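Local atomic coordinates of AtxE2 (Asticcacaulis excentricus, PDB entry 5TXE), a protein that hydrolyses the isopeptide bond of the lasso peptides astexin-2 and astexin-3, opening their threaded knots into linear chains. Residues His637-Lys640 against His645-Ala648. The protein carries 1 engineered substitution. Residues are numbered along the deposited sequence; the frame is centred on the assembly and turned at random.
Sequences HHVK and HRLA
Lys640 and Arg646 are the closest pair of CA atoms across the contact, 6.8 Å apart, the first in the loop after strand 628-633, the second in the first turn of helix 643-662. Side chain meets backbone here: the Arg646 guanidinium holds the carbonyl oxygen of Lys640 in a fork. Arg646 NH2 gives the stronger bond, 2.8 Å to Lys640 O with an N-H...O angle of 150°; Arg646 NH1 adds a weak, more bent one at 3.2 Å to the same oxygen. The oxygen sits at the edge of the guanidinium, close to its plane, whereas NH2 approaches from above the carbonyl plane. With CG anti to the backbone N (chi1 171°) and a bend at chi3 (-78°), the guanidinium reaches the loop, where Val639 CG1 lies 4.4 Å from Arg646 NH2. This loop follows the last strand of the alpha/beta-hydrolase sheet and carries His638, the probable histidine of the charge relay, whose ND1 hydrogen-bonds to Glu610 OE2 and whose NE2 reaches the backbone of the bound peptide; Ala527 is the engineered replacement of the nucleophile. Arg646 also bonds through NE to Asp450 O and through NH2 to Gly449 O. With an alanine here, the buried Lys640 carbonyl would probably be left without these partners, as would those of Asp450 and Gly449, loosening the tie between the loop of His638 and the helix. The Lys640 chain starts toward the helix, but its NZ end leads away, to a salt bridge with Glu451 and a hydrogen bond to Gln605 O.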
ATOM      1  N   HIS A 637      -5.079 -11.721  -6.335  1.00 24.26           N
ATOM      2  CA  HIS A 637      -4.038 -11.743  -5.332  1.00 23.06           C
ATOM      3  C   HIS A 637      -4.581 -11.067  -4.062  1.00 23.35           C
ATOM      4  O   HIS A 637      -5.699 -10.561  -4.009  1.00 24.73           O
ATOM      5  CB  HIS A 637      -2.792 -11.022  -5.853  1.00 23.00           C
ATOM      6  CG  HIS A 637      -2.227 -11.640  -7.061  1.00 22.76           C
ATOM      7  ND1 HIS A 637      -1.591 -12.856  -7.023  1.00 27.75           N
ATOM      8  CD2 HIS A 637      -2.325 -11.301  -8.366  1.00 24.80           C
ATOM      9  CE1 HIS A 637      -1.259 -13.209  -8.251  1.00 28.05           C
ATOM     10  NE2 HIS A 637      -1.730 -12.298  -9.086  1.00 27.76           N
ATOM     11  N   HIS A 638      -3.762 -11.137  -3.045  1.00 23.23           N
ATOM     12  CA  HIS A 638      -3.986 -10.564  -1.723  1.00 24.28           C
ATOM     13  C   HIS A 638      -4.571  -9.172  -1.805  1.00 24.35           C
ATOM     14  O   HIS A 638      -5.546  -8.887  -1.122  1.00 28.77           O
ATOM     15  CB  HIS A 638      -2.601 -10.583  -1.036  1.00 25.80           C
ATOM     16  CG  HIS A 638      -2.549  -9.963   0.302  1.00 26.90           C
ATOM     17  ND1 HIS A 638      -3.145 -10.533   1.392  1.00 32.89           N
ATOM     18  CD2 HIS A 638      -1.905  -8.854   0.753  1.00 30.34           C
ATOM     19  CE1 HIS A 638      -2.918  -9.779   2.457  1.00 33.17           C
ATOM     20  NE2 HIS A 638      -2.177  -8.749   2.090  1.00 31.10           N
ATOM     21  N   VAL A 639      -4.031  -8.344  -2.686  1.00 22.21           N
ATOM     22  CA  VAL A 639      -4.683  -7.102  -3.143  1.00 23.06           C
ATOM     23  C   VAL A 639      -5.152  -7.314  -4.604  1.00 21.97           C
ATOM     24  O   VAL A 639      -4.380  -7.841  -5.432  1.00 21.81           O
ATOM     25  CB  VAL A 639      -3.659  -5.968  -3.071  1.00 25.07           C
ATOM     26  CG1 VAL A 639      -4.138  -4.734  -3.793  1.00 27.24           C
ATOM     27  CG2 VAL A 639      -3.357  -5.654  -1.608  1.00 27.51           C
ATOM     28  N   LYS A 640      -6.376  -6.912  -4.935  1.00 20.22           N
ATOM     29  CA  LYS A 640      -6.958  -7.259  -6.222  1.00 22.31           C
ATOM     30  C   LYS A 640      -6.512  -6.282  -7.273  1.00 22.46           C
ATOM     31  O   LYS A 640      -6.258  -5.170  -6.956  1.00 20.89           O
ATOM     32  CB  LYS A 640      -8.472  -7.360  -6.172  1.00 22.07           C
ATOM     33  CG  LYS A 640      -8.952  -8.470  -5.273  1.00 24.13           C
ATOM     34  CD  LYS A 640     -10.458  -8.460  -5.149  1.00 27.78           C
ATOM     35  CE  LYS A 640     -10.970  -9.581  -4.264  1.00 29.84           C
ATOM     36  NZ  LYS A 640     -10.750  -9.318  -2.809  1.00 28.99           N
ATOM     37  N   HIS A 645     -13.216  -6.780 -11.276  1.00 20.80           N
ATOM     38  CA  HIS A 645     -13.343  -7.384  -9.963  1.00 19.83           C
ATOM     39  C   HIS A 645     -13.517  -6.332  -8.881  1.00 20.84           C
ATOM     40  O   HIS A 645     -14.324  -6.509  -7.948  1.00 20.27           O
ATOM     41  CB  HIS A 645     -12.133  -8.211  -9.628  1.00 18.67           C
ATOM     42  CG  HIS A 645     -12.005  -9.445 -10.428  1.00 20.40           C
ATOM     43  ND1 HIS A 645     -10.860 -10.210 -10.426  1.00 21.00           N
ATOM     44  CD2 HIS A 645     -12.886 -10.081 -11.229  1.00 20.54           C
ATOM     45  CE1 HIS A 645     -11.040 -11.255 -11.208  1.00 22.33           C
ATOM     46  NE2 HIS A 645     -12.240 -11.165 -11.755  1.00 21.95           N
ATOM     47  N   ARG A 646     -12.691  -5.298  -8.938  1.00 20.71           N
ATOM     48  CA  ARG A 646     -12.756  -4.241  -7.919  1.00 19.92           C
ATOM     49  C   ARG A 646     -14.104  -3.607  -7.922  1.00 18.96           C
ATOM     50  O   ARG A 646     -14.696  -3.398  -6.874  1.00 18.90           O
ATOM     51  CB  ARG A 646     -11.681  -3.207  -8.162  1.00 22.57           C
ATOM     52  CG  ARG A 646     -11.770  -1.932  -7.283  1.00 22.51           C
ATOM     53  CD  ARG A 646     -10.430  -1.179  -7.208  1.00 23.21           C
ATOM     54  NE  ARG A 646      -9.527  -1.861  -6.275  1.00 23.05           N
ATOM     55  CZ  ARG A 646      -8.492  -2.622  -6.608  1.00 25.60           C
ATOM     56  NH1 ARG A 646      -8.075  -2.764  -7.887  1.00 25.23           N
ATOM     57  NH2 ARG A 646      -7.850  -3.253  -5.639  1.00 24.99           N
ATOM     58  N   LEU A 647     -14.644  -3.319  -9.106  1.00 20.07           N
ATOM     59  CA  LEU A 647     -15.949  -2.713  -9.168  1.00 19.92           C
ATOM     60  C   LEU A 647     -17.022  -3.593  -8.569  1.00 21.29           C
ATOM     61  O   LEU A 647     -17.930  -3.124  -7.907  1.00 23.64           O
ATOM     62  CB  LEU A 647     -16.290  -2.347 -10.626  1.00 21.40           C
ATOM     63  CG  LEU A 647     -17.686  -1.741 -10.820  1.00 21.54           C
ATOM     64  CD1 LEU A 647     -17.832  -0.484 -10.008  1.00 22.84           C
ATOM     65  CD2 LEU A 647     -17.964  -1.405 -12.296  1.00 21.48           C
ATOM     66  N   ALA A 648     -16.919  -4.900  -8.818  1.00 23.23           N
ATOM     67  CA  ALA A 648     -17.883  -5.858  -8.321  1.00 22.65           C
ATOM     68  C   ALA A 648     -17.757  -5.989  -6.805  1.00 23.06           C
ATOM     69  O   ALA A 648     -18.730  -6.082  -6.127  1.00 20.78           O
ATOM     70  CB  ALA A 648     -17.627  -7.181  -8.983  1.00 23.76           C
TER